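Local coordinates for protein putative lipase (Bacteroides thetaiotaomicron VPI-5482, PDB 3BZW) that probably hydrolyses ester bonds, perhaps those of lysophospholipids, as a member of the GDSL-like (SGNH) hydrolase family, at residues 164-169 with 212-217; 218-223 with 249-254. All coordinates share one frame; numbering follows the deposited sequence.

Contact 1 of 2, residues 164-169 with 212-217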
ATOM      1  N   VAL A 164      14.204 -31.256  13.150  1.00  5.22           N
ATOM      2  CA  VAL A 164      13.759 -29.876  13.317  1.00  5.68           C
ATOM      3  C   VAL A 164      14.878 -28.859  13.105  1.00  6.05           C
ATOM      4  O   VAL A 164      16.012 -29.075  13.535  1.00  4.65           O
ATOM      5  CB  VAL A 164      13.179 -29.679  14.732  1.00  5.75           C
ATOM      6  CG1 VAL A 164      12.446 -28.345  14.823  1.00  6.57           C
ATOM      7  CG2 VAL A 164      12.257 -30.842  15.077  1.00  6.55           C
ATOM      8  N   LEU A 165      14.549 -27.750  12.443  1.00  5.45           N
ATOM      9  CA  LEU A 165      15.525 -26.694  12.193  1.00  4.91           C
ATOM     10  C   LEU A 165      15.313 -25.545  13.172  1.00  5.36           C
ATOM     11  O   LEU A 165      14.178 -25.197  13.491  1.00  4.59           O
ATOM     12  CB  LEU A 165      15.378 -26.144  10.773  1.00  5.94           C
ATOM     13  CG  LEU A 165      15.417 -27.130   9.607  1.00  5.24           C
ATOM     14  CD1 LEU A 165      15.378 -26.353   8.298  1.00  5.28           C
ATOM     15  CD2 LEU A 165      16.675 -27.979   9.697  1.00  5.85           C
ATOM     16  N   LEU A 166      16.409 -24.958  13.639  1.00  5.04           N
ATOM     17  CA  LEU A 166      16.337 -23.825  14.554  1.00  5.50           C
ATOM     18  C   LEU A 166      16.988 -22.634  13.858  1.00  4.83           C
ATOM     19  O   LEU A 166      18.066 -22.762  13.276  1.00  3.95           O
ATOM     20  CB  LEU A 166      17.095 -24.122  15.853  1.00  5.59           C
ATOM     21  CG  LEU A 166      16.732 -25.375  16.656  1.00  6.59           C
ATOM     22  CD1 LEU A 166      17.573 -25.411  17.929  1.00  8.97           C
ATOM     23  CD2 LEU A 166      15.256 -25.373  16.993  1.00  8.66           C
ATOM     24  N   THR A 167      16.335 -21.479  13.914  1.00  5.75           N
ATOM     25  CA  THR A 167      16.890 -20.286  13.294  1.00  5.32           C
ATOM     26  C   THR A 167      18.003 -19.711  14.170  1.00  6.46           C
ATOM     27  O   THR A 167      17.980 -19.843  15.395  1.00  5.67           O
ATOM     28  CB  THR A 167      15.815 -19.191  13.075  1.00  3.79           C
ATOM     29  OG1 THR A 167      15.095 -18.964  14.293  1.00  4.08           O
ATOM     30  CG2 THR A 167      14.842 -19.611  11.976  1.00  5.89           C
ATOM     31  N   PRO A 168      18.998 -19.069  13.544  1.00  6.79           N
ATOM     32  CA  PRO A 168      20.136 -18.464  14.243  1.00  6.74           C
ATOM     33  C   PRO A 168      19.687 -17.383  15.230  1.00  6.58           C
ATOM     34  O   PRO A 168      18.668 -16.720  15.015  1.00  6.64           O
ATOM     35  CB  PRO A 168      20.973 -17.885  13.104  1.00  6.53           C
ATOM     36  CG  PRO A 168      20.649 -18.792  11.941  1.00  9.00           C
ATOM     37  CD  PRO A 168      19.156 -18.963  12.084  1.00  7.24           C
ATOM     38  N   LEU A 169      20.450 -17.211  16.304  1.00  4.75           N
ATOM     39  CA  LEU A 169      20.133 -16.214  17.328  1.00  5.18           C
ATOM     40  C   LEU A 169      20.599 -14.823  16.918  1.00  4.36           C
ATOM     41  O   LEU A 169      21.488 -14.689  16.081  1.00  3.26           O
ATOM     42  CB  LEU A 169      20.825 -16.573  18.647  1.00  6.43           C
ATOM     43  CG  LEU A 169      20.577 -17.964  19.229  1.00  8.30           C
ATOM     44  CD1 LEU A 169      21.433 -18.156  20.476  1.00 10.36           C
ATOM     45  CD2 LEU A 169      19.100 -18.122  19.551  1.00 11.27           C
ATOM     46  N   PRO A 212       9.672 -29.101  10.028  1.00  5.60           N
ATOM     47  CA  PRO A 212       9.326 -28.118  11.057  1.00  5.50           C
ATOM     48  C   PRO A 212      10.491 -27.195  11.395  1.00  6.19           C
ATOM     49  O   PRO A 212      11.652 -27.601  11.374  1.00  4.83           O
ATOM     50  CB  PRO A 212       8.902 -28.989  12.241  1.00  7.09           C
ATOM     51  CG  PRO A 212       9.744 -30.222  12.067  1.00  6.65           C
ATOM     52  CD  PRO A 212       9.664 -30.468  10.577  1.00  4.08           C
ATOM     53  N   VAL A 213      10.168 -25.944  11.690  1.00  4.78           N
ATOM     54  CA  VAL A 213      11.183 -24.965  12.044  1.00  5.75           C
ATOM     55  C   VAL A 213      10.743 -24.241  13.307  1.00  6.21           C
ATOM     56  O   VAL A 213       9.606 -23.794  13.398  1.00  8.16           O
ATOM     57  CB  VAL A 213      11.373 -23.911  10.924  1.00  7.61           C
ATOM     58  CG1 VAL A 213      12.399 -22.856  11.363  1.00  4.85           C
ATOM     59  CG2 VAL A 213      11.821 -24.589   9.635  1.00  6.68           C
ATOM     60  N   ILE A 214      11.638 -24.162  14.286  1.00  5.27           N
ATOM     61  CA  ILE A 214      11.363 -23.443  15.520  1.00  6.61           C
ATOM     62  C   ILE A 214      12.121 -22.126  15.345  1.00  6.83           C
ATOM     63  O   ILE A 214      13.340 -22.122  15.183  1.00  5.14           O
ATOM     64  CB  ILE A 214      11.888 -24.211  16.756  1.00  8.95           C
ATOM     65  CG1 ILE A 214      11.057 -25.483  16.955  1.00  9.67           C
ATOM     66  CG2 ILE A 214      11.816 -23.328  18.003  1.00  8.31           C
ATOM     67  CD1 ILE A 214      11.463 -26.302  18.157  1.00 12.89           C
ATOM     68  N   ASP A 215      11.391 -21.015  15.346  1.00  5.12           N
ATOM     69  CA  ASP A 215      12.003 -19.707  15.146  1.00  5.78           C
ATOM     70  C   ASP A 215      12.703 -19.218  16.407  1.00  6.17           C
ATOM     71  O   ASP A 215      12.270 -18.258  17.051  1.00  4.50           O
ATOM     72  CB  ASP A 215      10.938 -18.703  14.693  1.00  6.49           C
ATOM     73  CG  ASP A 215      11.540 -17.435  14.108  1.00  7.97           C
ATOM     74  OD1 ASP A 215      12.777 -17.379  13.930  1.00  6.47           O
ATOM     75  OD2 ASP A 215      10.774 -16.494  13.819  1.00  7.96           O
ATOM     76  N   PHE A 216      13.795 -19.899  16.735  1.00  5.24           N
ATOM     77  CA  PHE A 216      14.619 -19.615  17.902  1.00  6.45           C
ATOM     78  C   PHE A 216      15.023 -18.143  17.962  1.00  5.17           C
ATOM     79  O   PHE A 216      15.078 -17.545  19.041  1.00  4.16           O
ATOM     80  CB  PHE A 216      15.864 -20.506  17.852  1.00  6.68           C
ATOM     81  CG  PHE A 216      16.185 -21.184  19.154  1.00  8.96           C
ATOM     82  CD1 PHE A 216      15.173 -21.724  19.945  1.00  8.96           C
ATOM     83  CD2 PHE A 216      17.506 -21.320  19.573  1.00  9.57           C
ATOM     84  CE1 PHE A 216      15.469 -22.389  21.128  1.00  9.40           C
ATOM     85  CE2 PHE A 216      17.814 -21.984  20.759  1.00  9.91           C
ATOM     86  CZ  PHE A 216      16.793 -22.520  21.538  1.00 10.20           C
ATOM     87  N   ASN A 217      15.303 -17.571  16.794  1.00  5.10           N
ATOM     88  CA  ASN A 217      15.699 -16.172  16.675  1.00  3.31           C
ATOM     89  C   ASN A 217      14.734 -15.268  17.436  1.00  4.31           C
ATOM     90  O   ASN A 217      15.148 -14.294  18.071  1.00  4.52           O
ATOM     91  CB  ASN A 217      15.731 -15.779  15.197  1.00  4.18           C
ATOM     92  CG  ASN A 217      16.155 -14.339  14.981  1.00  5.30           C
ATOM     93  OD1 ASN A 217      15.318 -13.445  14.865  1.00  5.24           O
ATOM     94  ND2 ASN A 217      17.465 -14.107  14.933  1.00  1.94           N
TER
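L165 and L166 pair with V213 and I214 as parallel strands, and the two segments run only 8° apart. L165 makes two of the backbone bonds: its N donates to P212 O at 3.1 Å, and its O accepts from I214 N at 2.9 Å. The third, from T167 N to I214 O, is weak. L166 CD2 rests on I214 CB at 3.6 Å, and the two side chains run alongside each other in the same sense. L165 CB meets V213 CG2 on the other face of the sheet. Past the strands, T167 takes over. Its OG1 lies between the backbone N and the carbonyl carbon (chi1 51°), which aims it at the start of helix 216-219. There it donates to the anti lone pair of D215 OD1 at 2.8 Å and accepts from N217 N at 2.9 Å, nearly straight at 173°. L169 CD2 touches F216 CD2 at 3.6 Å, while L166 CD1 covers one face of the ring. T167 thus ties the end of strand 162-166, next to the edge of the parallel sheet, to the helix that follows edge strand 213-214. Giving one hydrogen and taking another fixes the rotation of its hydroxyl. The charge of D215, whose OD2 forms a salt bridge with K203, probably strengthens this grip.

Contact 2 of 2, residues 218-223 with 249-254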
ATOM      1  N   ALA A 218      13.449 -15.595  17.382  1.00  2.43           N
ATOM      2  CA  ALA A 218      12.453 -14.794  18.078  1.00  4.11           C
ATOM      3  C   ALA A 218      12.042 -15.337  19.451  1.00  4.31           C
ATOM      4  O   ALA A 218      12.065 -14.602  20.434  1.00  3.75           O
ATOM      5  CB  ALA A 218      11.211 -14.629  17.204  1.00  4.15           C
ATOM      6  N   VAL A 219      11.678 -16.617  19.524  1.00  5.40           N
ATOM      7  CA  VAL A 219      11.201 -17.182  20.787  1.00  4.35           C
ATOM      8  C   VAL A 219      12.130 -17.209  21.996  1.00  4.08           C
ATOM      9  O   VAL A 219      11.647 -17.228  23.131  1.00  4.42           O
ATOM     10  CB  VAL A 219      10.601 -18.594  20.583  1.00  6.03           C
ATOM     11  CG1 VAL A 219       9.402 -18.503  19.642  1.00  7.93           C
ATOM     12  CG2 VAL A 219      11.649 -19.551  20.032  1.00  4.40           C
ATOM     13  N   THR A 220      13.444 -17.203  21.784  1.00  3.14           N
ATOM     14  CA  THR A 220      14.369 -17.196  22.921  1.00  4.32           C
ATOM     15  C   THR A 220      14.267 -15.842  23.628  1.00  4.04           C
ATOM     16  O   THR A 220      14.544 -15.726  24.825  1.00  2.25           O
ATOM     17  CB  THR A 220      15.840 -17.396  22.486  1.00  5.11           C
ATOM     18  OG1 THR A 220      16.230 -16.335  21.606  1.00  5.49           O
ATOM     19  CG2 THR A 220      16.013 -18.730  21.776  1.00  4.82           C
ATOM     20  N   GLY A 221      13.871 -14.821  22.873  1.00  4.27           N
ATOM     21  CA  GLY A 221      13.741 -13.487  23.432  1.00  4.01           C
ATOM     22  C   GLY A 221      15.088 -12.894  23.806  1.00  5.20           C
ATOM     23  O   GLY A 221      15.164 -11.954  24.591  1.00  3.94           O
HETATM   24  N   MSE A 222      16.157 -13.443  23.241  1.00  4.45           N
HETATM   25  CA  MSE A 222      17.507 -12.970  23.539  1.00  5.56           C
HETATM   26  C   MSE A 222      18.098 -12.122  22.411  1.00  5.15           C
HETATM   27  O   MSE A 222      18.384 -12.632  21.328  1.00  6.38           O
HETATM   28  CB  MSE A 222      18.423 -14.170  23.826  1.00  6.45           C
HETATM   29  CG  MSE A 222      18.140 -14.869  25.155  1.00  8.45           C
HETATM   30 SE   MSE A 222      18.885 -16.669  25.291  1.00 17.93          SE
HETATM   31  CE  MSE A 222      20.615 -16.344  24.474  1.00 10.99           C
ATOM     32  N   ASN A 223      18.295 -10.831  22.676  1.00  4.81           N
ATOM     33  CA  ASN A 223      18.859  -9.918  21.679  1.00  4.05           C
ATOM     34  C   ASN A 223      20.055  -9.159  22.252  1.00  4.61           C
ATOM     35  O   ASN A 223      19.886  -8.209  23.020  1.00  5.31           O
ATOM     36  CB  ASN A 223      17.791  -8.913  21.231  1.00  4.72           C
ATOM     37  CG  ASN A 223      18.226  -8.087  20.033  1.00  5.88           C
ATOM     38  OD1 ASN A 223      19.410  -8.044  19.684  1.00  6.02           O
ATOM     39  ND2 ASN A 223      17.268  -7.416  19.402  1.00  5.70           N
ATOM     40  N   GLU A 249      20.831 -21.717  29.177  1.00  5.08           N
ATOM     41  CA  GLU A 249      19.733 -22.238  29.976  1.00  4.43           C
ATOM     42  C   GLU A 249      18.395 -21.654  29.518  1.00  4.57           C
ATOM     43  O   GLU A 249      17.384 -22.355  29.495  1.00  3.40           O
ATOM     44  CB  GLU A 249      19.977 -21.959  31.468  1.00  7.39           C
ATOM     45  CG  GLU A 249      18.844 -22.430  32.373  1.00  8.90           C
ATOM     46  CD  GLU A 249      19.292 -22.719  33.801  1.00 13.08           C
ATOM     47  OE1 GLU A 249      20.208 -22.033  34.300  1.00 11.43           O
ATOM     48  OE2 GLU A 249      18.711 -23.631  34.432  1.00 13.39           O
ATOM     49  N   ARG A 250      18.380 -20.375  29.149  1.00  4.18           N
ATOM     50  CA  ARG A 250      17.140 -19.770  28.670  1.00  3.62           C
ATOM     51  C   ARG A 250      16.792 -20.436  27.336  1.00  4.14           C
ATOM     52  O   ARG A 250      15.627 -20.722  27.053  1.00  4.26           O
ATOM     53  CB  ARG A 250      17.305 -18.253  28.501  1.00  3.37           C
ATOM     54  CG  ARG A 250      16.091 -17.573  27.871  1.00  4.00           C
ATOM     55  CD  ARG A 250      15.971 -16.104  28.252  1.00  4.60           C
ATOM     56  NE  ARG A 250      14.807 -15.492  27.608  1.00  5.31           N
ATOM     57  CZ  ARG A 250      14.232 -14.361  28.004  1.00  5.18           C
ATOM     58  NH1 ARG A 250      14.702 -13.697  29.055  1.00  1.17           N
ATOM     59  NH2 ARG A 250      13.174 -13.897  27.348  1.00  4.66           N
HETATM   60  N   MSE A 251      17.815 -20.700  26.529  1.00  4.27           N
HETATM   61  CA  MSE A 251      17.629 -21.366  25.238  1.00  7.32           C
HETATM   62  C   MSE A 251      17.028 -22.756  25.445  1.00  6.59           C
HETATM   63  O   MSE A 251      16.051 -23.132  24.793  1.00  5.96           O
HETATM   64  CB  MSE A 251      18.974 -21.512  24.520  1.00  8.30           C
HETATM   65  CG  MSE A 251      19.498 -20.234  23.889  1.00 14.62           C
HETATM   66 SE   MSE A 251      21.395 -20.353  23.476  1.00 27.75          SE
HETATM   67  CE  MSE A 251      21.354 -21.945  22.387  1.00 21.05           C
ATOM     68  N   ALA A 252      17.625 -23.515  26.360  1.00  5.73           N
ATOM     69  CA  ALA A 252      17.169 -24.871  26.656  1.00  5.86           C
ATOM     70  C   ALA A 252      15.743 -24.890  27.188  1.00  5.48           C
ATOM     71  O   ALA A 252      14.922 -25.713  26.773  1.00  6.55           O
ATOM     72  CB  ALA A 252      18.115 -25.533  27.663  1.00  5.81           C
ATOM     73  N   ARG A 253      15.439 -23.976  28.103  1.00  6.13           N
ATOM     74  CA  ARG A 253      14.098 -23.925  28.669  1.00  7.03           C
ATOM     75  C   ARG A 253      13.086 -23.553  27.585  1.00  6.49           C
ATOM     76  O   ARG A 253      11.951 -24.039  27.579  1.00  5.15           O
ATOM     77  CB  ARG A 253      14.041 -22.909  29.810  1.00  9.04           C
ATOM     78  CG  ARG A 253      12.938 -23.199  30.802  1.00 13.75           C
ATOM     79  CD  ARG A 253      13.282 -24.410  31.648  1.00 15.00           C
ATOM     80  NE  ARG A 253      12.087 -24.991  32.249  1.00 18.88           N
ATOM     81  CZ  ARG A 253      12.097 -26.030  33.076  1.00 20.47           C
ATOM     82  NH1 ARG A 253      13.247 -26.605  33.412  1.00 18.40           N
ATOM     83  NH2 ARG A 253      10.954 -26.502  33.560  1.00 19.06           N
ATOM     84  N   THR A 254      13.502 -22.686  26.669  1.00  5.54           N
ATOM     85  CA  THR A 254      12.632 -22.268  25.571  1.00  5.50           C
ATOM     86  C   THR A 254      12.377 -23.489  24.700  1.00  5.53           C
ATOM     87  O   THR A 254      11.239 -23.812  24.363  1.00  6.46           O
ATOM     88  CB  THR A 254      13.309 -21.175  24.714  1.00  6.03           C
ATOM     89  OG1 THR A 254      13.485 -19.994  25.504  1.00  5.28           O
ATOM     90  CG2 THR A 254      12.463 -20.840  23.490  1.00  5.50           C
TER
HETATM   91  O   HOH W   1      11.335 -14.989  25.245  1.00  3.67           O
HETATM   92  O   HOH W   2      11.158 -18.429  25.534  1.00  7.23           O
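R250 reaches T220 O because CG is anti to the backbone N (chi1 174°) and the chain stays extended out to NE. NE donates to T220 O at 2.8 Å. The donor sits nearly on the line of the carbonyl bond, but the bond is bent at the hydrogen (135°), and the oxygen lies 30° out of the guanidinium plane. G221 O lies over one face of that group. M222 and R250 run antiparallel past each other. The selenium of M222, a selenomethionine, touches R250 CG and also M251 CG, both at 3.9 Å. M222 lies roughly perpendicular to M251. One turn further along the helix, T254 CG2 meets V219 CG2 at 3.8 Å. T254 OG1 donates to its own helix, to R250 O at 2.7 Å. R250 O also accepts T254 N, from the opposite face of its carbonyl plane. Two waters bridge the segments, both donating to V219 O. One accepts from R250 NH2 at 3.0 Å, in the guanidinium plane; the other donates to T254 OG1 at 2.8 Å. R250 NH1 is hydrogen-bonded to Y232 OH, and NH2 to K161 O of the second subunit. G221, with positive phi, is the first residue to leave the helical conformation. The arrangement is a helix packed against the turn that ends another helix, where an arginine binds a carbonyl of the turn, within an alpha/beta fold of the SGNH hydrolase type.

In the fold
Contact 1 and contact 2 follow each other along the chain and share helix 216-219, with centres 11 Å apart. Contact 1 sets the start of this helix against the parallel sheet. Contact 2 sets its end and the following turn against helix 245-258. The two touch directly: F216 CZ lies 3.4 Å from M251 O, and L169 CD1 lies 3.7 Å from M251 SE. L169 CD2 also reaches T220 CG2 at 3.9 Å. L169 and F216 of contact 1 thus pack against M251 on helix 245-258. Both contacts are buried, and both touch the second subunit. Both are structural packing of the SGNH-type core.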